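Local structure of uncharacterized protein Q7W7N7_BORPA (Bordetella parapertussis 12822, 3CPK) at residues A42-Q47 / Q58-L63. The protein is of unknown function and belongs to the DUF498/DUF598 family, with an Xcc1710-like domain. Numbering follows the deposited sequence.
Sequences ASWPVQ and QQAAGL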
ATOM      1  N   ALA A  42      -8.314  -3.751   3.393  1.00 38.78           N
ATOM      2  CA  ALA A  42      -8.115  -5.184   3.533  1.00 39.87           C
ATOM      3  C   ALA A  42      -6.836  -5.572   4.253  1.00 40.59           C
ATOM      4  O   ALA A  42      -5.869  -4.809   4.270  1.00 38.27           O
ATOM      5  CB  ALA A  42      -8.147  -5.845   2.159  1.00 41.53           C
ATOM      6  N   SER A  43      -6.843  -6.765   4.851  1.00 40.59           N
ATOM      7  CA  SER A  43      -5.663  -7.288   5.521  1.00 43.17           C
ATOM      8  C   SER A  43      -4.805  -7.917   4.457  1.00 42.61           C
ATOM      9  O   SER A  43      -5.246  -8.595   3.521  1.00 43.18           O
ATOM     10  CB  SER A  43      -6.046  -8.326   6.588  1.00 42.56           C
ATOM     11  OG  SER A  43      -6.856  -9.349   6.039  1.00 46.16           O
ATOM     12  N   TRP A  44      -3.492  -7.739   4.637  1.00 40.25           N
ATOM     13  CA  TRP A  44      -2.565  -8.225   3.671  1.00 39.72           C
ATOM     14  C   TRP A  44      -1.654  -9.215   4.388  1.00 43.21           C
ATOM     15  O   TRP A  44      -0.918  -8.825   5.292  1.00 44.01           O
ATOM     16  CB  TRP A  44      -1.817  -7.010   3.138  1.00 37.90           C
ATOM     17  CG  TRP A  44      -0.988  -7.237   1.949  1.00 35.34           C
ATOM     18  CD1 TRP A  44      -1.319  -7.951   0.838  1.00 35.62           C
ATOM     19  CD2 TRP A  44       0.323  -6.714   1.719  1.00 35.46           C
ATOM     20  NE1 TRP A  44      -0.286  -7.914  -0.072  1.00 36.76           N
ATOM     21  CE2 TRP A  44       0.739  -7.169   0.450  1.00 31.84           C
ATOM     22  CE3 TRP A  44       1.199  -5.917   2.478  1.00 30.57           C
ATOM     23  CZ2 TRP A  44       1.981  -6.840  -0.094  1.00 28.06           C
ATOM     24  CZ3 TRP A  44       2.438  -5.589   1.935  1.00 29.03           C
ATOM     25  CH2 TRP A  44       2.819  -6.060   0.667  1.00 32.52           C
ATOM     26  N   PRO A  45      -1.694 -10.510   3.995  1.00 44.49           N
ATOM     27  CA  PRO A  45      -0.909 -11.620   4.558  1.00 44.38           C
ATOM     28  C   PRO A  45       0.612 -11.513   4.477  1.00 45.87           C
ATOM     29  O   PRO A  45       1.253 -12.316   3.803  1.00 47.65           O
ATOM     30  CB  PRO A  45      -1.417 -12.843   3.783  1.00 43.64           C
ATOM     31  CG  PRO A  45      -2.724 -12.414   3.215  1.00 42.50           C
ATOM     32  CD  PRO A  45      -2.463 -10.987   2.835  1.00 45.12           C
ATOM     33  N   VAL A  46       1.188 -10.542   5.176  1.00 46.30           N
ATOM     34  CA  VAL A  46       2.623 -10.325   5.152  1.00 47.91           C
ATOM     35  C   VAL A  46       3.046  -9.780   6.444  1.00 52.18           C
ATOM     36  O   VAL A  46       2.221  -9.228   7.249  1.00 55.84           O
ATOM     37  CB  VAL A  46       3.061  -9.389   4.018  1.00 46.99           C
ATOM     38  CG1 VAL A  46       4.581  -9.242   3.982  1.00 48.62           C
ATOM     39  CG2 VAL A  46       2.564  -9.914   2.696  1.00 45.88           C
ATOM     40  N   GLN A  47       4.309 -10.058   6.700  1.00 55.46           N
ATOM     41  CA  GLN A  47       4.889  -9.748   7.953  1.00 57.29           C
ATOM     42  C   GLN A  47       6.325  -9.289   7.941  1.00 55.71           C
ATOM     43  O   GLN A  47       6.811  -8.665   8.895  1.00 57.30           O
ATOM     44  CB  GLN A  47       4.672 -10.988   8.810  1.00 59.88           C
ATOM     45  CG  GLN A  47       4.853 -10.801  10.285  1.00 65.59           C
ATOM     46  CD  GLN A  47       4.196 -11.897  11.105  1.00 73.18           C
ATOM     47  OE1 GLN A  47       3.652 -12.860  10.562  1.00 74.00           O
ATOM     48  NE2 GLN A  47       4.245 -11.751  12.430  1.00 72.92           N
ATOM     49  N   GLN A  58       0.296  -8.429  -6.364  1.00 49.73           N
ATOM     50  CA  GLN A  58      -0.810  -8.375  -7.309  1.00 52.10           C
ATOM     51  C   GLN A  58      -2.168  -8.492  -6.643  1.00 50.05           C
ATOM     52  O   GLN A  58      -3.149  -7.935  -7.122  1.00 51.15           O
ATOM     53  CB  GLN A  58      -0.637  -9.457  -8.368  1.00 55.15           C
ATOM     54  CG  GLN A  58       0.452  -9.105  -9.368  1.00 63.10           C
ATOM     55  CD  GLN A  58       1.055 -10.319 -10.035  1.00 68.98           C
ATOM     56  OE1 GLN A  58       2.280 -10.456 -10.093  1.00 70.68           O
ATOM     57  NE2 GLN A  58       0.205 -11.210 -10.545  1.00 63.16           N
ATOM     58  N   GLN A  59      -2.238  -9.210  -5.536  1.00 50.61           N
ATOM     59  CA  GLN A  59      -3.510  -9.327  -4.844  1.00 53.37           C
ATOM     60  C   GLN A  59      -3.825  -7.989  -4.175  1.00 52.09           C
ATOM     61  O   GLN A  59      -4.981  -7.582  -4.096  1.00 51.39           O
ATOM     62  CB  GLN A  59      -3.441 -10.471  -3.832  1.00 53.41           C
ATOM     63  CG  GLN A  59      -3.852 -10.145  -2.417  1.00 58.10           C
ATOM     64  CD  GLN A  59      -3.836 -11.380  -1.541  1.00 63.19           C
ATOM     65  OE1 GLN A  59      -3.236 -12.394  -1.902  1.00 65.62           O
ATOM     66  NE2 GLN A  59      -4.485 -11.302  -0.383  1.00 61.94           N
ATOM     67  N   ALA A  60      -2.785  -7.299  -3.718  1.00 52.68           N
ATOM     68  CA  ALA A  60      -2.942  -5.998  -3.073  1.00 54.43           C
ATOM     69  C   ALA A  60      -3.374  -4.954  -4.107  1.00 55.12           C
ATOM     70  O   ALA A  60      -4.283  -4.151  -3.869  1.00 55.25           O
ATOM     71  CB  ALA A  60      -1.628  -5.575  -2.421  1.00 54.41           C
ATOM     72  N   ALA A  61      -2.701  -4.974  -5.251  1.00 53.61           N
ATOM     73  CA  ALA A  61      -3.002  -4.069  -6.342  1.00 53.64           C
ATOM     74  C   ALA A  61      -4.339  -4.489  -6.957  1.00 56.37           C
ATOM     75  O   ALA A  61      -5.124  -3.649  -7.394  1.00 57.39           O
ATOM     76  CB  ALA A  61      -1.890  -4.145  -7.390  1.00 49.92           C
ATOM     77  N   GLY A  62      -4.587  -5.798  -6.960  1.00 59.55           N
ATOM     78  CA  GLY A  62      -5.792  -6.370  -7.539  1.00 63.12           C
ATOM     79  C   GLY A  62      -7.141  -5.830  -7.117  1.00 67.58           C
ATOM     80  O   GLY A  62      -8.169  -6.290  -7.612  1.00 69.41           O
ATOM     81  N   LEU A  63      -7.162  -4.887  -6.186  1.00 71.13           N
ATOM     82  CA  LEU A  63      -8.425  -4.300  -5.770  1.00 75.59           C
ATOM     83  C   LEU A  63      -8.518  -2.993  -6.532  1.00 78.68           C
ATOM     84  O   LEU A  63      -8.077  -1.951  -6.048  1.00 78.36           O
ATOM     85  CB  LEU A  63      -8.433  -4.038  -4.281  1.00 76.31           C
TER
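Trp44 and Pro45 meet Ala60 and Gln59 where the outermost strand 42-43 of a mixed five-stranded sheet runs out and the chain passes alongside helix 54-61. Pro45 is the centre of an inverse gamma turn, closed by a bond from Val46 N to Trp44 O.

The apolar part of the contact is small. The Ala60 methyl points toward 42-47 and lies against the pyrrole part of the Trp44 indole. It approaches obliquely, with Ala60 CB 3.6 Å from Trp44 NE1 and 4.0 Å from Trp44 CD1. The indole reaches the helix because its CG stands anti to the backbone N (chi1 -169°). One face of the ring is covered from within its own segment: Val46 CG2 sits 3.9 Å above the plane, over the centre.

The polar hold comes from just outside 58-63, earlier in the same helix. Trp44 NE1 donates a hydrogen bond to Leu56 O, which satisfies the N-H of this buried side chain and helps fix the rotation of the ring. The Trp44 backbone bonds to Ala32, just before strand 33-35, so the residue is tied both to that loop and to the helix.

At the exposed margin, the Gln59 side chain is extended beyond CG and comes at the proline ring from the opposite direction. No hydrogen bond forms across the two segments. The amide only touches the ring, with Gln59 NE2 3.8 Å from Pro45 CD.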